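Acyl-coenzyme A oxidase (Caenorhabditis elegans, PDB 5K3H) catalyses the FAD-dependent desaturation of acyl-CoA to (2E)-enoyl-CoA with release of hydrogen peroxide, the first step of peroxisomal beta-oxidation. Local coordinates at the interface of chains A and B. Numbering follows the deposited sequence. Chains: chain A/B, Acyl-coenzyme A oxidase.

Both contacts lie on the two-fold interface of the acyl-CoA oxidase homodimer, with the centres of their C-alpha atoms about 20 Å apart. They share no residue. In contact 1 a chain A loop, which includes FAD-binding positions, meets the chain B loop that holds B:Arg320, another FAD-binding residue. In contact 2 the start of chain A helix 528-553 meets chain B helices 338-367 and 590-616. The chain B side takes in B:His342, an FAD-binding residue that probably also binds ATP. Each contact has a twin with the chains exchanged. Dimer assembly and the building of shared cofactor sites therefore probably depend on each other.

Contact 1: the interface of chains A and B. Residues chain A 155-158, 162; chain B 320-322, 331.
A:His156 CA packs against B:Gln322 CD, the amide carbon, at 4.1 Å, a small apolar centre in a mostly polar patch. This is the dimer interface of the acyl-CoA oxidase family, where FAD is shared between subunits. A:Gly157 and A:Thr158 belong to the FAD site from one chain, B:Arg320 from the other. B:Gln322 sends its amide alongside the chain A loop. Its CG is anti to the backbone N (chi1 -162°), and a bend at chi2 turns the amide along the backbone of A:Gly155 to A:Gly157. The amide oxygen OE1 accepts from A:Gly157 N at 2.9 Å. The amide nitrogen NE2 donates to A:Gly155 O at 3.1 Å, with that oxygen close to the amide plane. NE2 also donates to B:Arg321 O of its own chain at 2.9 Å. These bonds fix which way round the amide lies. A leucine here would probably leave A:Gly157 N and A:Gly155 O without their mates and the chain A loop less firmly held. The B:Arg320 guanidinium lies over one face of the amide; B:Gln322 NE2 and A:Gly155 O are both over the same face of the guanidinium, toward its rim. Further out, B:Glu331 OE1 meets the A:His156 ring at its edge, 3.5 Å from CE1, with carboxylate and ring nearly coplanar. The backbone carbonyl oxygen A:Asn162 O, of the same chain, sits over the centre of one face of the A:His156 ring. The A:Asn162 amide and the B:Glu331 carboxylate meet tip to tip, their planes 20° apart and stacked. At the rim, B:Arg321 NH1 donates to B:Glu331 O at 2.8 Å, which steadies the backbone of this glutamate.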
ATOM      1  N   GLY A 155      10.955 -22.710   5.109  1.00 27.35           N
ATOM      2  CA  GLY A 155      10.867 -23.062   3.711  1.00 29.89           C
ATOM      3  C   GLY A 155       9.511 -23.501   3.198  1.00 30.66           C
ATOM      4  O   GLY A 155       9.407 -23.834   2.012  1.00 30.92           O
ATOM      5  N   HIS A 156       8.474 -23.542   4.040  1.00 30.73           N
ATOM      6  CA  HIS A 156       7.165 -24.045   3.614  1.00 34.27           C
ATOM      7  C   HIS A 156       6.056 -23.374   4.414  1.00 34.69           C
ATOM      8  O   HIS A 156       5.961 -23.569   5.631  1.00 32.21           O
ATOM      9  CB  HIS A 156       7.073 -25.566   3.792  1.00 32.27           C
ATOM     10  CG  HIS A 156       8.289 -26.304   3.337  1.00 33.43           C
ATOM     11  ND1 HIS A 156       8.485 -26.682   2.023  1.00 36.01           N
ATOM     12  CD2 HIS A 156       9.380 -26.730   4.021  1.00 34.46           C
ATOM     13  CE1 HIS A 156       9.646 -27.311   1.920  1.00 35.22           C
ATOM     14  NE2 HIS A 156      10.208 -27.350   3.116  1.00 36.46           N
ATOM     15  N   GLY A 157       5.168 -22.667   3.730  1.00 35.43           N
ATOM     16  CA  GLY A 157       4.038 -22.056   4.403  1.00 40.34           C
ATOM     17  C   GLY A 157       2.719 -22.796   4.247  1.00 46.38           C
ATOM     18  O   GLY A 157       1.995 -22.998   5.230  1.00 47.43           O
ATOM     19  N   THR A 158       2.388 -23.213   3.023  1.00 48.21           N
ATOM     20  CA  THR A 158       1.040 -23.703   2.740  1.00 52.58           C
ATOM     21  C   THR A 158       0.913 -25.196   3.056  1.00 49.09           C
ATOM     22  O   THR A 158       0.395 -25.581   4.113  1.00 46.14           O
ATOM     23  CB  THR A 158       0.667 -23.455   1.267  1.00 54.79           C
ATOM     24  OG1 THR A 158       1.844 -23.461   0.446  1.00 57.86           O
ATOM     25  CG2 THR A 158       0.026 -22.082   1.124  1.00 55.61           C
ATOM     26  N   ASN A 162       4.516 -30.997   2.827  1.00 41.02           N
ATOM     27  CA  ASN A 162       5.908 -30.708   2.517  1.00 38.98           C
ATOM     28  C   ASN A 162       6.661 -30.105   3.692  1.00 34.98           C
ATOM     29  O   ASN A 162       7.761 -29.591   3.500  1.00 36.66           O
ATOM     30  CB  ASN A 162       6.015 -29.772   1.310  1.00 39.66           C
ATOM     31  CG  ASN A 162       5.458 -30.388   0.035  1.00 39.09           C
ATOM     32  OD1 ASN A 162       5.963 -31.396  -0.454  1.00 40.67           O
ATOM     33  ND2 ASN A 162       4.466 -29.729  -0.554  1.00 40.79           N
TER
ATOM     34  N   ARG B 320      12.929 -19.168  -4.075  1.00 22.22           N
ATOM     35  CA  ARG B 320      11.816 -19.738  -3.319  1.00 21.42           C
ATOM     36  C   ARG B 320      11.133 -20.851  -4.114  1.00 21.25           C
ATOM     37  O   ARG B 320      10.591 -20.596  -5.186  1.00 20.95           O
ATOM     38  CB  ARG B 320      10.819 -18.634  -2.984  1.00 21.60           C
ATOM     39  CG  ARG B 320       9.554 -19.077  -2.269  1.00 21.58           C
ATOM     40  CD  ARG B 320       9.903 -19.809  -0.990  1.00 21.61           C
ATOM     41  NE  ARG B 320       8.733 -19.918  -0.135  1.00 22.25           N
ATOM     42  CZ  ARG B 320       8.759 -20.060   1.187  1.00 21.65           C
ATOM     43  NH1 ARG B 320       9.922 -20.120   1.846  1.00 21.17           N
ATOM     44  NH2 ARG B 320       7.605 -20.120   1.846  1.00 20.96           N
ATOM     45  N   ARG B 321      11.142 -22.074  -3.588  1.00 20.02           N
ATOM     46  CA  ARG B 321      10.444 -23.208  -4.188  1.00 20.99           C
ATOM     47  C   ARG B 321       9.202 -23.526  -3.361  1.00 21.59           C
ATOM     48  O   ARG B 321       9.294 -23.670  -2.140  1.00 21.61           O
ATOM     49  CB  ARG B 321      11.379 -24.420  -4.276  1.00 20.23           C
ATOM     50  CG  ARG B 321      12.388 -24.308  -5.431  1.00 19.84           C
ATOM     51  CD  ARG B 321      13.413 -25.395  -5.426  1.00 19.38           C
ATOM     52  NE  ARG B 321      14.389 -25.255  -6.512  1.00 19.48           N
ATOM     53  CZ  ARG B 321      14.207 -25.754  -7.735  1.00 19.77           C
ATOM     54  NH1 ARG B 321      13.082 -26.414  -8.001  1.00 20.12           N
ATOM     55  NH2 ARG B 321      15.129 -25.617  -8.680  1.00 19.06           N
ATOM     56  N   GLN B 322       8.040 -23.638  -4.009  1.00 18.34           N
ATOM     57  CA  GLN B 322       6.795 -23.771  -3.242  1.00 20.56           C
ATOM     58  C   GLN B 322       5.701 -24.298  -4.144  1.00 18.27           C
ATOM     59  O   GLN B 322       5.393 -23.681  -5.167  1.00 18.23           O
ATOM     60  CB  GLN B 322       6.371 -22.428  -2.617  1.00 24.69           C
ATOM     61  CG  GLN B 322       5.343 -22.515  -1.462  1.00 28.90           C
ATOM     62  CD  GLN B 322       5.937 -22.972  -0.104  1.00 35.64           C
ATOM     63  OE1 GLN B 322       5.212 -23.064   0.905  1.00 43.71           O
ATOM     64  NE2 GLN B 322       7.246 -23.257  -0.076  1.00 38.41           N
ATOM     65  N   GLU B 331       9.215 -29.539  -6.056  1.00 21.72           N
ATOM     66  CA  GLU B 331       8.638 -28.209  -5.929  1.00 22.24           C
ATOM     67  C   GLU B 331       9.333 -27.240  -6.878  1.00 21.47           C
ATOM     68  O   GLU B 331      10.552 -27.296  -7.070  1.00 21.88           O
ATOM     69  CB  GLU B 331       8.768 -27.737  -4.487  1.00 23.16           C
ATOM     70  CG  GLU B 331       7.840 -28.478  -3.505  1.00 24.09           C
ATOM     71  CD  GLU B 331       7.952 -27.915  -2.085  1.00 26.05           C
ATOM     72  OE1 GLU B 331       8.980 -28.214  -1.409  1.00 27.18           O
ATOM     73  OE2 GLU B 331       7.033 -27.183  -1.646  1.00 26.27           O
TER

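Contact 2: the interface of chains A and B. Residues chain A 509, 526-530, 532; chain B 338-339, 342, 601.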
ATOM      1  N   LYS A 509     -10.396 -22.906 -22.012  1.00 24.04           N
ATOM      2  CA  LYS A 509      -8.977 -22.768 -22.330  1.00 24.07           C
ATOM      3  C   LYS A 509      -8.189 -23.920 -21.726  1.00 24.25           C
ATOM      4  O   LYS A 509      -7.377 -24.560 -22.404  1.00 25.09           O
ATOM      5  CB  LYS A 509      -8.421 -21.440 -21.811  1.00 24.42           C
ATOM      6  CG  LYS A 509      -6.896 -21.316 -22.004  1.00 24.22           C
ATOM      7  CD  LYS A 509      -6.337 -20.049 -21.406  1.00 24.25           C
ATOM      8  CE  LYS A 509      -4.844 -19.875 -21.733  1.00 24.05           C
ATOM      9  NZ  LYS A 509      -4.342 -18.539 -21.273  1.00 23.62           N
ATOM     10  N   LYS A 526      -0.849 -22.616 -17.525  1.00 22.19           N
ATOM     11  CA  LYS A 526      -1.012 -21.739 -18.678  1.00 22.88           C
ATOM     12  C   LYS A 526      -2.371 -21.058 -18.696  1.00 22.39           C
ATOM     13  O   LYS A 526      -2.578 -20.148 -19.508  1.00 21.62           O
ATOM     14  CB  LYS A 526      -0.810 -22.530 -19.974  1.00 23.86           C
ATOM     15  CG  LYS A 526       0.632 -22.915 -20.226  1.00 25.16           C
ATOM     16  CD  LYS A 526       0.834 -23.508 -21.592  1.00 26.75           C
ATOM     17  CE  LYS A 526       2.308 -23.786 -21.828  1.00 29.04           C
ATOM     18  NZ  LYS A 526       2.564 -24.328 -23.190  1.00 31.60           N
ATOM     19  N   SER A 527      -3.309 -21.509 -17.867  1.00 23.02           N
ATOM     20  CA  SER A 527      -4.642 -20.930 -17.776  1.00 22.87           C
ATOM     21  C   SER A 527      -4.889 -20.180 -16.471  1.00 22.36           C
ATOM     22  O   SER A 527      -5.979 -19.614 -16.300  1.00 21.38           O
ATOM     23  CB  SER A 527      -5.695 -22.034 -17.928  1.00 22.60           C
ATOM     24  OG  SER A 527      -5.475 -22.751 -19.122  1.00 22.10           O
ATOM     25  N   SER A 528      -3.900 -20.134 -15.565  1.00 20.38           N
ATOM     26  CA  SER A 528      -4.184 -19.812 -14.166  1.00 21.08           C
ATOM     27  C   SER A 528      -4.614 -18.359 -13.959  1.00 20.58           C
ATOM     28  O   SER A 528      -5.440 -18.084 -13.081  1.00 20.40           O
ATOM     29  CB  SER A 528      -2.970 -20.130 -13.300  1.00 21.78           C
ATOM     30  OG  SER A 528      -1.791 -19.549 -13.828  1.00 24.01           O
ATOM     31  N   VAL A 529      -4.094 -17.415 -14.745  1.00 19.89           N
ATOM     32  CA  VAL A 529      -4.542 -16.034 -14.591  1.00 19.89           C
ATOM     33  C   VAL A 529      -6.001 -15.891 -15.028  1.00 20.00           C
ATOM     34  O   VAL A 529      -6.802 -15.230 -14.357  1.00 20.27           O
ATOM     35  CB  VAL A 529      -3.598 -15.079 -15.345  1.00 20.21           C
ATOM     36  CG1 VAL A 529      -4.170 -13.677 -15.377  1.00 20.56           C
ATOM     37  CG2 VAL A 529      -2.222 -15.052 -14.669  1.00 20.54           C
ATOM     38  N   GLU A 530      -6.375 -16.517 -16.153  1.00 21.04           N
ATOM     39  CA  GLU A 530      -7.770 -16.504 -16.599  1.00 21.93           C
ATOM     40  C   GLU A 530      -8.675 -17.207 -15.598  1.00 22.16           C
ATOM     41  O   GLU A 530      -9.809 -16.773 -15.365  1.00 22.07           O
ATOM     42  CB  GLU A 530      -7.877 -17.150 -17.976  1.00 23.01           C
ATOM     43  CG  GLU A 530      -7.195 -16.358 -19.076  1.00 24.07           C
ATOM     44  CD  GLU A 530      -7.942 -15.070 -19.413  1.00 25.01           C
ATOM     45  OE1 GLU A 530      -9.184 -15.123 -19.559  1.00 25.00           O
ATOM     46  OE2 GLU A 530      -7.301 -14.003 -19.523  1.00 25.38           O
ATOM     47  N   ASN A 532      -8.214 -17.293 -12.325  1.00 22.20           N
ATOM     48  CA  ASN A 532      -8.330 -16.404 -11.168  1.00 22.76           C
ATOM     49  C   ASN A 532      -9.293 -15.264 -11.432  1.00 22.35           C
ATOM     50  O   ASN A 532     -10.027 -14.837 -10.530  1.00 22.21           O
ATOM     51  CB  ASN A 532      -6.958 -15.849 -10.792  1.00 23.20           C
ATOM     52  CG  ASN A 532      -6.199 -16.768  -9.885  1.00 23.64           C
ATOM     53  OD1 ASN A 532      -6.739 -17.773  -9.455  1.00 25.76           O
ATOM     54  ND2 ASN A 532      -4.941 -16.441  -9.585  1.00 23.92           N
TER
ATOM     55  N   GLN B 338       2.583 -18.827 -13.857  1.00 19.52           N
ATOM     56  CA  GLN B 338       2.094 -17.729 -14.687  1.00 19.34           C
ATOM     57  C   GLN B 338       1.574 -16.599 -13.819  1.00 19.29           C
ATOM     58  O   GLN B 338       1.748 -15.410 -14.120  1.00 19.51           O
ATOM     59  CB  GLN B 338       0.988 -18.225 -15.607  1.00 19.72           C
ATOM     60  CG  GLN B 338       0.527 -17.167 -16.606  1.00 19.73           C
ATOM     61  CD  GLN B 338      -0.690 -17.601 -17.375  1.00 19.69           C
ATOM     62  OE1 GLN B 338      -1.776 -17.734 -16.821  1.00 19.60           O
ATOM     63  NE2 GLN B 338      -0.506 -17.858 -18.662  1.00 19.76           N
ATOM     64  N   THR B 339       0.951 -16.973 -12.719  1.00 19.80           N
ATOM     65  CA  THR B 339       0.384 -16.040 -11.765  1.00 20.52           C
ATOM     66  C   THR B 339       1.453 -15.146 -11.150  1.00 20.13           C
ATOM     67  O   THR B 339       1.221 -13.950 -10.948  1.00 20.23           O
ATOM     68  CB  THR B 339      -0.370 -16.892 -10.736  1.00 21.05           C
ATOM     69  OG1 THR B 339      -1.792 -16.821 -10.981  1.00 22.71           O
ATOM     70  CG2 THR B 339       0.033 -16.603  -9.310  1.00 21.13           C
ATOM     71  N   HIS B 342       2.885 -12.869 -14.018  1.00 17.53           N
ATOM     72  CA  HIS B 342       1.927 -11.829 -14.354  1.00 17.98           C
ATOM     73  C   HIS B 342       1.979 -10.675 -13.367  1.00 18.90           C
ATOM     74  O   HIS B 342       1.670  -9.528 -13.731  1.00 19.59           O
ATOM     75  CB  HIS B 342       0.519 -12.431 -14.422  1.00 17.70           C
ATOM     76  CG  HIS B 342      -0.548 -11.466 -14.861  1.00 17.52           C
ATOM     77  ND1 HIS B 342      -1.517 -10.982 -14.003  1.00 17.18           N
ATOM     78  CD2 HIS B 342      -0.804 -10.904 -16.067  1.00 17.57           C
ATOM     79  CE1 HIS B 342      -2.325 -10.169 -14.665  1.00 17.01           C
ATOM     80  NE2 HIS B 342      -1.911 -10.098 -15.916  1.00 17.42           N
ATOM     81  N   TYR B 601       0.191 -13.517 -22.349  1.00 21.13           N
ATOM     82  CA  TYR B 601       0.712 -14.757 -21.789  1.00 19.96           C
ATOM     83  C   TYR B 601       1.951 -15.249 -22.536  1.00 20.02           C
ATOM     84  O   TYR B 601       2.867 -15.798 -21.908  1.00 20.15           O
ATOM     85  CB  TYR B 601      -0.403 -15.797 -21.768  1.00 19.41           C
ATOM     86  CG  TYR B 601      -1.577 -15.286 -20.966  1.00 19.53           C
ATOM     87  CD1 TYR B 601      -1.369 -14.689 -19.731  1.00 19.65           C
ATOM     88  CD2 TYR B 601      -2.880 -15.390 -21.431  1.00 19.17           C
ATOM     89  CE1 TYR B 601      -2.427 -14.190 -18.980  1.00 19.60           C
ATOM     90  CE2 TYR B 601      -3.949 -14.895 -20.691  1.00 19.17           C
ATOM     91  CZ  TYR B 601      -3.708 -14.295 -19.464  1.00 19.55           C
ATOM     92  OH  TYR B 601      -4.723 -13.807 -18.703  1.00 19.84           O
TER
HETATM   93  O   HOH W   1      -3.997 -17.349 -18.273  1.00 21.68           O
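B:Gln338 OE1, the side-chain amide oxygen, is gripped by a backbone N-H and a water. A:Val529 N donates to it at 3.1 Å, in a nearly straight bond (168° at H) close to the C=O axis. Water 1 lies 2.7 Å from OE1 and also bonds A:Glu530 N, so it ties the amide to the backbone of the next residue, in the same first turn. The glutamine reaches over with its CG anti to the backbone N (chi1 -174°) and its chain extended. Its NE2 makes a weak bond to A:Lys526 O. That carbonyl also takes a firmer bond from A:Lys509 NZ at 3.0 Å. B:Tyr601 OH donates to A:Glu530 OE2 at 2.7 Å. The carboxylate oxygen comes to the ring edge and uses its anti lone pair, while the two planes stand 73° apart. Water 1 lies over one face of this ring, toward the rim. A:Val529 wedges between the chain B side chains. Its CG1 sits over the centre of one B:His342 ring face, 4.0 Å above the plane. Its CG2 packs on B:His342 CB at 3.8 Å, and its CB faces B:Tyr601 CE1. The N-H groups at the start of helix 528-553, which lack a carbonyl partner from a preceding turn, would probably favour the partial negative charge of OE1. In the fold, this helix start abuts the beginning of chain B helix 338-367 and the middle of helix 590-616.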